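Sensory box/response regulator (Mycobacterium smegmatis, PDB 5YRP) belongs to the EAL-domain family of signalling proteins and carries a magnesium ion within its barrel-type alpha/beta fold. Local coordinates at residues 81-86 with 115-120; 95-100 with 135-140. One frame throughout, in Å; residues are numbered along the deposited sequence.

Contact 1. Residues 81-86 with 115-120. With MG (magnesium ion), chain C.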
loop_
_atom_site.group_PDB
_atom_site.type_symbol
_atom_site.label_atom_id
_atom_site.label_comp_id
_atom_site.label_asym_id
_atom_site.label_seq_id
_atom_site.Cartn_x
_atom_site.Cartn_y
_atom_site.Cartn_z
ATOM N N VAL A 81 6.200 22.929 13.556
ATOM C CA VAL A 81 4.982 22.684 12.789
ATOM C C VAL A 81 3.880 22.185 13.728
ATOM O O VAL A 81 4.154 21.494 14.706
ATOM C CB VAL A 81 5.225 21.664 11.652
ATOM C CG1 VAL A 81 3.968 21.465 10.813
ATOM C CG2 VAL A 81 6.374 22.120 10.763
ATOM N N LEU A 82 2.641 22.561 13.427
ATOM C CA LEU A 82 1.471 22.051 14.138
ATOM C C LEU A 82 0.713 21.078 13.236
ATOM O O LEU A 82 0.131 21.485 12.229
ATOM C CB LEU A 82 0.554 23.199 14.555
ATOM C CG LEU A 82 -0.707 22.802 15.330
ATOM C CD1 LEU A 82 -0.376 22.414 16.763
ATOM C CD2 LEU A 82 -1.713 23.938 15.307
ATOM N N ARG A 83 0.723 19.799 13.603
ATOM C CA ARG A 83 0.048 18.767 12.821
ATOM C C ARG A 83 -1.372 18.532 13.317
ATOM O O ARG A 83 -1.587 18.284 14.500
ATOM C CB ARG A 83 0.836 17.458 12.851
ATOM C CG ARG A 83 2.199 17.563 12.188
ATOM C CD ARG A 83 2.722 16.232 11.668
ATOM N NE ARG A 83 3.597 16.450 10.517
ATOM C CZ ARG A 83 4.857 16.878 10.581
ATOM N NH1 ARG A 83 5.431 17.135 11.750
ATOM N NH2 ARG A 83 5.550 17.051 9.464
ATOM N N ILE A 84 -2.333 18.614 12.401
ATOM C CA ILE A 84 -3.746 18.431 12.723
ATOM C C ILE A 84 -4.349 17.394 11.794
ATOM O O ILE A 84 -4.200 17.482 10.579
ATOM C CB ILE A 84 -4.517 19.754 12.579
ATOM C CG1 ILE A 84 -4.033 20.755 13.632
ATOM C CG2 ILE A 84 -6.019 19.532 12.722
ATOM C CD1 ILE A 84 -4.113 22.190 13.181
ATOM N N ASN A 85 -5.037 16.416 12.376
ATOM C CA ASN A 85 -5.688 15.370 11.598
ATOM C C ASN A 85 -6.945 15.902 10.944
ATOM O O ASN A 85 -7.827 16.422 11.624
ATOM C CB ASN A 85 -6.034 14.180 12.484
ATOM C CG ASN A 85 -4.805 13.442 12.961
ATOM O OD1 ASN A 85 -4.071 12.862 12.163
ATOM N ND2 ASN A 85 -4.572 13.465 14.264
ATOM N N VAL A 86 -7.010 15.780 9.623
ATOM C CA VAL A 86 -8.178 16.218 8.865
ATOM C C VAL A 86 -8.966 15.007 8.367
ATOM O O VAL A 86 -8.417 14.108 7.733
ATOM C CB VAL A 86 -7.777 17.129 7.694
ATOM C CG1 VAL A 86 -8.990 17.531 6.875
ATOM C CG2 VAL A 86 -7.091 18.375 8.221
ATOM N N CYS A 115 0.556 21.752 9.274
ATOM C CA CYS A 115 0.568 20.588 8.390
ATOM C C CYS A 115 -0.667 19.718 8.621
ATOM O O CYS A 115 -0.828 19.132 9.689
ATOM C CB CYS A 115 1.824 19.760 8.631
ATOM S SG CYS A 115 1.922 18.281 7.603
ATOM N N LEU A 116 -1.530 19.624 7.612
ATOM C CA LEU A 116 -2.784 18.882 7.737
ATOM C C LEU A 116 -2.606 17.414 7.365
ATOM O O LEU A 116 -2.397 17.091 6.199
ATOM C CB LEU A 116 -3.860 19.511 6.850
ATOM C CG LEU A 116 -4.209 20.980 7.126
ATOM C CD1 LEU A 116 -5.135 21.515 6.046
ATOM C CD2 LEU A 116 -4.835 21.174 8.498
ATOM N N GLU A 117 -2.691 16.532 8.361
ATOM C CA GLU A 117 -2.611 15.085 8.128
ATOM C C GLU A 117 -3.889 14.564 7.496
ATOM O O GLU A 117 -4.986 14.856 7.972
ATOM C CB GLU A 117 -2.387 14.326 9.434
ATOM C CG GLU A 117 -1.062 14.613 10.116
ATOM C CD GLU A 117 -0.839 13.764 11.353
ATOM O OE1 GLU A 117 -0.137 14.235 12.267
ATOM O OE2 GLU A 117 -1.352 12.627 11.419
ATOM N N ILE A 118 -3.739 13.787 6.430
ATOM C CA ILE A 118 -4.871 13.149 5.768
ATOM C C ILE A 118 -4.619 11.649 5.729
ATOM O O ILE A 118 -3.525 11.206 5.378
ATOM C CB ILE A 118 -5.078 13.658 4.326
ATOM C CG1 ILE A 118 -4.980 15.184 4.266
ATOM C CG2 ILE A 118 -6.435 13.204 3.798
ATOM C CD1 ILE A 118 -4.913 15.741 2.860
ATOM N N THR A 119 -5.631 10.871 6.103
ATOM C CA THR A 119 -5.536 9.415 6.040
ATOM C C THR A 119 -5.382 8.965 4.592
ATOM O O THR A 119 -5.925 9.586 3.678
ATOM C CB THR A 119 -6.741 8.708 6.699
ATOM O OG1 THR A 119 -6.521 7.293 6.691
ATOM C CG2 THR A 119 -8.056 9.020 5.978
ATOM N N GLU A 120 -4.631 7.886 4.398
ATOM C CA GLU A 120 -4.301 7.401 3.061
ATOM C C GLU A 120 -5.550 7.005 2.263
ATOM O O GLU A 120 -5.600 7.196 1.051
ATOM C CB GLU A 120 -3.323 6.224 3.149
ATOM C CG GLU A 120 -2.769 5.800 1.798
ATOM C CD GLU A 120 -1.797 4.644 1.873
ATOM O OE1 GLU A 120 -1.772 3.926 2.901
ATOM O OE2 GLU A 120 -1.063 4.447 0.881
HETATM MG MG MG C . -2.232 11.006 12.736
#

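Contact 2. Residues 95-100 with 135-140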
loop_
_atom_site.group_PDB
_atom_site.type_symbol
_atom_site.label_atom_id
_atom_site.label_comp_id
_atom_site.label_asym_id
_atom_site.label_seq_id
_atom_site.Cartn_x
_atom_site.Cartn_y
_atom_site.Cartn_z
ATOM N N GLY A 95 -15.010 25.745 0.306
ATOM C CA GLY A 95 -14.649 26.759 1.295
ATOM C C GLY A 95 -13.687 26.265 2.363
ATOM O O GLY A 95 -13.243 27.051 3.198
ATOM N N PHE A 96 -13.365 24.971 2.343
ATOM C CA PHE A 96 -12.432 24.387 3.313
ATOM C C PHE A 96 -11.046 25.014 3.211
ATOM O O PHE A 96 -10.494 25.474 4.205
ATOM C CB PHE A 96 -12.323 22.870 3.128
ATOM C CG PHE A 96 -11.222 22.240 3.942
ATOM C CD1 PHE A 96 -11.440 21.869 5.264
ATOM C CD2 PHE A 96 -9.965 22.028 3.389
ATOM C CE1 PHE A 96 -10.425 21.297 6.015
ATOM C CE2 PHE A 96 -8.947 21.459 4.137
ATOM C CZ PHE A 96 -9.177 21.092 5.450
ATOM N N VAL A 97 -10.493 25.033 2.002
ATOM C CA VAL A 97 -9.147 25.578 1.776
ATOM C C VAL A 97 -9.080 27.049 2.195
ATOM O O VAL A 97 -8.130 27.478 2.851
ATOM C CB VAL A 97 -8.711 25.440 0.298
ATOM C CG1 VAL A 97 -7.357 26.100 0.063
ATOM C CG2 VAL A 97 -8.650 23.975 -0.110
ATOM N N GLU A 98 -10.097 27.807 1.802
ATOM C CA GLU A 98 -10.217 29.219 2.172
ATOM C C GLU A 98 -10.444 29.401 3.677
ATOM O O GLU A 98 -9.969 30.374 4.264
ATOM C CB GLU A 98 -11.363 29.869 1.390
ATOM C CG GLU A 98 -11.162 29.875 -0.122
ATOM C CD GLU A 98 -12.334 30.479 -0.882
ATOM O OE1 GLU A 98 -13.384 30.755 -0.261
ATOM O OE2 GLU A 98 -12.208 30.677 -2.110
ATOM N N SER A 99 -11.172 28.465 4.287
ATOM C CA SER A 99 -11.448 28.488 5.731
ATOM C C SER A 99 -10.176 28.340 6.562
ATOM O O SER A 99 -9.987 29.057 7.544
ATOM C CB SER A 99 -12.440 27.382 6.116
ATOM O OG SER A 99 -12.530 27.234 7.526
ATOM N N VAL A 100 -9.315 27.407 6.161
ATOM C CA VAL A 100 -8.042 27.172 6.845
ATOM C C VAL A 100 -7.200 28.448 6.828
ATOM O O VAL A 100 -6.643 28.841 7.853
ATOM C CB VAL A 100 -7.243 26.012 6.200
ATOM C CG1 VAL A 100 -5.867 25.868 6.840
ATOM C CG2 VAL A 100 -8.004 24.698 6.325
ATOM N N THR A 135 -3.148 21.782 -3.812
ATOM C CA THR A 135 -2.604 22.913 -4.565
ATOM C C THR A 135 -3.041 24.243 -3.950
ATOM O O THR A 135 -2.242 25.173 -3.830
ATOM C CB THR A 135 -3.036 22.857 -6.044
ATOM O OG1 THR A 135 -2.736 21.562 -6.581
ATOM C CG2 THR A 135 -2.315 23.929 -6.872
ATOM N N GLY A 136 -4.308 24.319 -3.559
ATOM C CA GLY A 136 -4.832 25.494 -2.867
ATOM C C GLY A 136 -4.186 25.700 -1.507
ATOM O O GLY A 136 -3.825 26.823 -1.142
ATOM N N LEU A 137 -4.034 24.605 -0.765
ATOM C CA LEU A 137 -3.457 24.639 0.581
ATOM C C LEU A 137 -1.987 25.043 0.606
ATOM O O LEU A 137 -1.553 25.742 1.520
ATOM C CB LEU A 137 -3.620 23.282 1.266
ATOM C CG LEU A 137 -5.001 23.005 1.860
ATOM C CD1 LEU A 137 -5.139 21.534 2.224
ATOM C CD2 LEU A 137 -5.268 23.887 3.073
ATOM N N HIS A 138 -1.224 24.591 -0.385
ATOM C CA HIS A 138 0.182 24.979 -0.513
ATOM C C HIS A 138 0.337 26.479 -0.774
ATOM O O HIS A 138 1.300 27.094 -0.314
ATOM C CB HIS A 138 0.874 24.172 -1.615
ATOM C CG HIS A 138 1.295 22.805 -1.180
ATOM N ND1 HIS A 138 0.440 21.726 -1.196
ATOM C CD2 HIS A 138 2.475 22.345 -0.704
ATOM C CE1 HIS A 138 1.076 20.657 -0.754
ATOM N NE2 HIS A 138 2.313 21.004 -0.451
ATOM N N ASN A 139 -0.620 27.061 -1.496
ATOM C CA ASN A 139 -0.628 28.503 -1.772
ATOM C C ASN A 139 -0.948 29.350 -0.542
ATOM O O ASN A 139 -0.491 30.487 -0.429
ATOM C CB ASN A 139 -1.616 28.824 -2.890
ATOM C CG ASN A 139 -1.239 28.167 -4.202
ATOM O OD1 ASN A 139 -0.345 27.317 -4.254
ATOM N ND2 ASN A 139 -1.920 28.558 -5.274
ATOM N N VAL A 140 -1.744 28.795 0.364
ATOM C CA VAL A 140 -2.002 29.412 1.673
ATOM C C VAL A 140 -0.771 29.312 2.587
ATOM O O VAL A 140 -0.547 30.169 3.442
ATOM C CB VAL A 140 -3.219 28.755 2.362
ATOM C CG1 VAL A 140 -3.424 29.295 3.774
ATOM C CG2 VAL A 140 -4.477 28.979 1.536
#

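Contact 1. Residues 81-86 with 115-120
Ile-84 and Val-86 on one strand bond to Cys-115 and Glu-117 on the other, pairing 81-86 with 115-119 as parallel neighbours. Cys-115 N donates to Leu-82 O at 3.0 Å, in a nearly straight bond (175° at the hydrogen), and Ile-84 N to Cys-115 O at 3.1 Å. Both backbone polar atoms of Glu-117 are used: its N donates to Ile-84 O, and its O accepts from Val-86 N at 2.8 Å.

The Glu-117 side chain leaves the sheet on the face of Arg-83, Asn-85 and Cys-115. Its CB is 3.8 Å from Ile-84 O. CG stands anti to the carbonyl carbon (chi1 -65°), and beyond it the chain is extended, carrying the carboxylate well clear of the backbone. There the two oxygens part company: OE1 rests on the aliphatic stem of Arg-83, 3.4 Å from its CB, and forms a salt bridge with Lys-168, whereas OE2 binds the magnesium ion at 2.3 Å. The Arg-83 guanidinium turns instead to Glu-13, in a salt bridge. On the opposite face, branched hydrocarbon suits the buried interior: Val-86 CG2 packs on Leu-116 CD2 at 3.6 Å.

Asn-85, Glu-25 and Asp-147 complete the magnesium site, set on neighbouring strands as expected of the EAL variant of the TIM barrel.

Contact 2. Residues 95-100 with 135-140
Val-97 of helix 96-106 meets Gly-136 and Leu-137 of helix 130-140, a near-parallel pair of helices packed side by side on the outside of the barrel-type EAL fold. The axes of 96-100 and 135-140 come within 9.4 Å and differ in direction by 15°, and apolar side chains carry the contact.

The tight spot lies at Gly-136. Having no side chain, this residue exposes its backbone to the valine, and CG1 of Val-97, anti to its own backbone N (chi1 176°), comes within 3.6 Å of Gly-136 C. The pairs between side chains are all wider. Val-97 CG2 is 4.3 Å from Leu-137 CG. Leucine suits this buried place because its two methyls can serve two neighbours: CD2 approaches Val-100 CB at 4.3 Å, and CD1 approaches Phe-96. These groups face the strands, where Phe-96 and Leu-137 both touch Leu-116.

The Val-140 side differs in being partly exposed; there Val-140 CG2 lies 4.3 Å from Val-97 CG1. Beyond these valines the helix surfaces turn polar, as fits exposed positions: Glu-98 points away from the partner helix, and Thr-135 and Asn-139 are also exposed. On the buried side, Leu-137 CD1 sits at the edge of the Phe-96 ring, near its plane and 4.3 Å from CE2.

How the contacts relate
Contact 1 lies in the core, its centre about 4 Å from the centre of the chain; contact 2 belongs to the outer helical layer, its centre about 17 Å from the same point. Helix 96-106 of contact 2 is the crossover of the beta-alpha-beta unit whose strands form contact 1; helix 130-140 comes after the second strand. Contact 1 combines backbone hydrogen bonds with a charged, metal-binding face, whereas contact 2 relies on van der Waals packing between aliphatic and aromatic groups. The two layers meet through the apolar face of the strands: Leu-116 CD1 is 3.8 Å from Leu-137 CD2, and Val-86 CG1 is 3.8 Å from Phe-96 CZ.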